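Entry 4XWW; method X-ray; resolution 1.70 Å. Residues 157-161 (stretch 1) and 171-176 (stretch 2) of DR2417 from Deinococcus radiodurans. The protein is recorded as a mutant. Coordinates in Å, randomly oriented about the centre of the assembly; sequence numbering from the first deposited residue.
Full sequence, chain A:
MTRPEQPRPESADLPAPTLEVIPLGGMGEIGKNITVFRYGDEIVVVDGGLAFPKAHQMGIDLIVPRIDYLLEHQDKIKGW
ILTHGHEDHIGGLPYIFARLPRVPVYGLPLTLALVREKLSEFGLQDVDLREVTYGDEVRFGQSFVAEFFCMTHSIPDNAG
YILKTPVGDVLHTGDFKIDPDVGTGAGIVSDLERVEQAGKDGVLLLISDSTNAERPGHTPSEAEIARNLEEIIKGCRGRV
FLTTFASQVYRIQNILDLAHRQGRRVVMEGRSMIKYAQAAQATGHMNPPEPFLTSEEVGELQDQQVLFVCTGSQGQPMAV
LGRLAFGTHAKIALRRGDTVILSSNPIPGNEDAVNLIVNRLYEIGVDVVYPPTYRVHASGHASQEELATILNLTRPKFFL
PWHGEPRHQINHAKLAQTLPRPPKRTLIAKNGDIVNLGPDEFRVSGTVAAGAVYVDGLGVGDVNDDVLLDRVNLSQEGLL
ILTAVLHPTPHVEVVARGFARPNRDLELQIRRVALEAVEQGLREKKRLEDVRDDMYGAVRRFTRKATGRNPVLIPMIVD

Stretch 1 157-161: DNAGY
Stretch 2 171-176: LHTGDF

The contact is anchored by one antiparallel pair, Tyr161 with His172, bonded in both directions: Tyr161 N donates to His172 O at 3.0 Å, and His172 N to Tyr161 O at 2.9 Å, nearly straight at 173°. Their CA atoms lie 5.5 Å apart, and the two segments run 162° from parallel. Both residues are extended, Tyr161 at phi/psi -150/156 and His172 at -111/120, and because they pair directly their side chains emerge on the same face of the sheet. There Tyr161 takes chi1 p (61°) with chi2 -88°, and His172 chi1 t (-172°) with chi2 166°. These rotamers bring Tyr161 OH to 2.7 Å from His172 ND1, a hydrogen bond at the edge of the imidazole, near its plane, that either atom could donate. The rings meet obliquely, planes at 61° and centroids 5.0 Å apart, while His172 CB sits over the phenol face, 3.7 Å from the centroid of the Tyr161 ring.

Beyond the pair, a side chain takes over from the backbone. Asn158 (phi/psi -100/128, chi1 t, chi2 77°) points toward the other segment, and its ND2 donates to Asp175 O at 2.8 Å. A water extends this link: its oxygen lies 2.6 Å from Asn158 OD1 and 3.0 Å from Ala159 O, each placed to accept from it, though the water has fewer protons than acceptors in reach, and it accepts a weak bond from Asp175 N at 3.0 Å.

Between these anchors the backbones close to 4.5 Å, Gly160 CA to Thr173 CA. Glycine suits both close points: a CB on Gly160 (-98/174) would fall 2.8 Å from His172 O, and one on Gly174 (64/-171) 2.5 Å from Ala159 O. The positive phi of Gly174 also favours glycine. Thr173 (-67/-20, chi1 p) points away, its OG1 donating to Gly174 O at 2.7 Å, while its buried carbonyl oxygen has no partner.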

ATOM      1  N   ASP A 157       8.628 -24.544  17.288  1.00 18.58           N
ATOM      2  CA  ASP A 157       9.958 -25.065  16.989  1.00 20.59           C
ATOM      3  C   ASP A 157      10.841 -23.949  16.449  1.00 19.37           C
ATOM      4  O   ASP A 157      11.567 -24.122  15.472  1.00 19.85           O
ATOM      5  CB  ASP A 157       9.878 -26.231  16.005  1.00 20.60           C
ATOM      6  CG  ASP A 157       9.552 -27.561  16.686  1.00 24.22           C
ATOM      7  OD1 ASP A 157       9.625 -27.643  17.938  1.00 21.93           O
ATOM      8  OD2 ASP A 157       9.228 -28.525  15.958  1.00 23.16           O
ATOM      9  N   ASN A 158      10.739 -22.803  17.115  1.00 17.10           N
ATOM     10  CA  ASN A 158      11.525 -21.617  16.814  1.00 15.80           C
ATOM     11  C   ASN A 158      12.689 -21.489  17.776  1.00 16.94           C
ATOM     12  O   ASN A 158      12.505 -21.549  18.992  1.00 20.67           O
ATOM     13  CB  ASN A 158      10.646 -20.377  16.909  1.00 17.72           C
ATOM     14  CG  ASN A 158      11.392 -19.125  16.564  1.00 22.80           C
ATOM     15  OD1 ASN A 158      11.631 -18.849  15.396  1.00 21.11           O
ATOM     16  ND2 ASN A 158      11.758 -18.346  17.580  1.00 19.44           N
ATOM     17  N   ALA A 159      13.894 -21.327  17.244  1.00 17.88           N
ATOM     18  CA  ALA A 159      15.064 -21.277  18.107  1.00 23.68           C
ATOM     19  C   ALA A 159      15.851 -20.009  17.936  1.00 21.95           C
ATOM     20  O   ALA A 159      15.903 -19.429  16.851  1.00 21.93           O
ATOM     21  CB  ALA A 159      15.994 -22.481  17.844  1.00 20.34           C
ATOM     22  N   GLY A 160      16.479 -19.603  19.031  1.00 18.07           N
ATOM     23  CA  GLY A 160      17.672 -18.788  18.966  1.00 16.10           C
ATOM     24  C   GLY A 160      18.863 -19.724  19.133  1.00 16.81           C
ATOM     25  O   GLY A 160      18.708 -20.950  19.365  1.00 20.11           O
ATOM     26  N   TYR A 161      20.067 -19.190  18.991  1.00 16.46           N
ATOM     27  CA  TYR A 161      21.243 -20.028  19.222  1.00 17.48           C
ATOM     28  C   TYR A 161      22.413 -19.208  19.745  1.00 17.05           C
ATOM     29  O   TYR A 161      22.505 -17.998  19.535  1.00 20.25           O
ATOM     30  CB  TYR A 161      21.664 -20.784  17.940  1.00 18.53           C
ATOM     31  CG  TYR A 161      22.032 -19.856  16.813  1.00 21.98           C
ATOM     32  CD1 TYR A 161      21.060 -19.384  15.945  1.00 22.31           C
ATOM     33  CD2 TYR A 161      23.342 -19.422  16.633  1.00 24.97           C
ATOM     34  CE1 TYR A 161      21.380 -18.497  14.925  1.00 25.22           C
ATOM     35  CE2 TYR A 161      23.669 -18.543  15.622  1.00 26.86           C
ATOM     36  CZ  TYR A 161      22.688 -18.094  14.766  1.00 22.68           C
ATOM     37  OH  TYR A 161      23.015 -17.215  13.771  1.00 26.30           O
ATOM     38  N   LEU A 171      25.333 -14.438  20.476  1.00 19.22           N
ATOM     39  CA  LEU A 171      23.954 -14.844  20.719  1.00 20.16           C
ATOM     40  C   LEU A 171      23.049 -14.264  19.652  1.00 22.27           C
ATOM     41  O   LEU A 171      23.006 -13.056  19.459  1.00 19.67           O
ATOM     42  CB  LEU A 171      23.470 -14.401  22.101  1.00 21.06           C
ATOM     43  CG  LEU A 171      22.144 -15.065  22.519  1.00 20.15           C
ATOM     44  CD1 LEU A 171      22.186 -15.378  24.015  1.00 24.16           C
ATOM     45  CD2 LEU A 171      20.939 -14.197  22.190  1.00 19.54           C
ATOM     46  N   HIS A 172      22.342 -15.140  18.952  1.00 21.06           N
ATOM     47  CA  HIS A 172      21.385 -14.714  17.934  1.00 21.20           C
ATOM     48  C   HIS A 172      20.000 -15.050  18.478  1.00 19.83           C
ATOM     49  O   HIS A 172      19.716 -16.203  18.763  1.00 21.42           O
ATOM     50  CB  HIS A 172      21.681 -15.431  16.611  1.00 16.06           C
ATOM     51  CG  HIS A 172      20.878 -14.929  15.448  1.00 25.72           C
ATOM     52  ND1 HIS A 172      21.196 -15.248  14.143  1.00 31.73           N
ATOM     53  CD2 HIS A 172      19.790 -14.133  15.388  1.00 34.05           C
ATOM     54  CE1 HIS A 172      20.324 -14.674  13.330  1.00 33.44           C
ATOM     55  NE2 HIS A 172      19.460 -13.991  14.058  1.00 28.08           N
ATOM     56  N   THR A 173      19.146 -14.043  18.652  1.00 20.86           N
ATOM     57  CA  THR A 173      17.828 -14.268  19.250  1.00 19.48           C
ATOM     58  C   THR A 173      16.918 -15.116  18.358  1.00 16.45           C
ATOM     59  O   THR A 173      15.954 -15.685  18.828  1.00 20.64           O
ATOM     60  CB  THR A 173      17.091 -12.947  19.538  1.00 19.75           C
ATOM     61  OG1 THR A 173      16.879 -12.231  18.314  1.00 17.37           O
ATOM     62  CG2 THR A 173      17.868 -12.091  20.514  1.00 17.83           C
ATOM     63  N   GLY A 174      17.241 -15.178  17.072  1.00 19.68           N
ATOM     64  CA  GLY A 174      16.278 -15.572  16.059  1.00 17.63           C
ATOM     65  C   GLY A 174      15.168 -14.545  16.000  1.00 17.62           C
ATOM     66  O   GLY A 174      15.244 -13.475  16.595  1.00 18.05           O
ATOM     67  N   ASP A 175      14.134 -14.883  15.253  1.00 15.50           N
ATOM     68  CA  ASP A 175      12.898 -14.096  15.270  1.00 14.49           C
ATOM     69  C   ASP A 175      12.156 -14.477  16.537  1.00 18.26           C
ATOM     70  O   ASP A 175      12.018 -15.672  16.837  1.00 25.15           O
ATOM     71  CB  ASP A 175      12.071 -14.387  14.018  1.00 18.77           C
ATOM     72  N   PHE A 176      11.705 -13.492  17.315  1.00 17.88           N
ATOM     73  CA  PHE A 176      11.104 -13.806  18.609  1.00 13.63           C
ATOM     74  C   PHE A 176      10.173 -12.752  19.168  1.00 15.94           C
ATOM     75  O   PHE A 176      10.255 -11.577  18.814  1.00 16.42           O
ATOM     76  CB  PHE A 176      12.192 -14.051  19.667  1.00 17.27           C
ATOM     77  CG  PHE A 176      12.779 -12.777  20.243  1.00 14.36           C
ATOM     78  CD1 PHE A 176      13.717 -12.052  19.527  1.00 15.48           C
ATOM     79  CD2 PHE A 176      12.394 -12.313  21.495  1.00 14.32           C
ATOM     80  CE1 PHE A 176      14.282 -10.881  20.054  1.00 14.66           C
ATOM     81  CE2 PHE A 176      12.959 -11.152  22.045  1.00 17.35           C
ATOM     82  CZ  PHE A 176      13.892 -10.421  21.313  1.00 17.33           C
TER
HETATM   83  O   HOH W   1      14.030 -17.898  15.065  1.00 20.72           O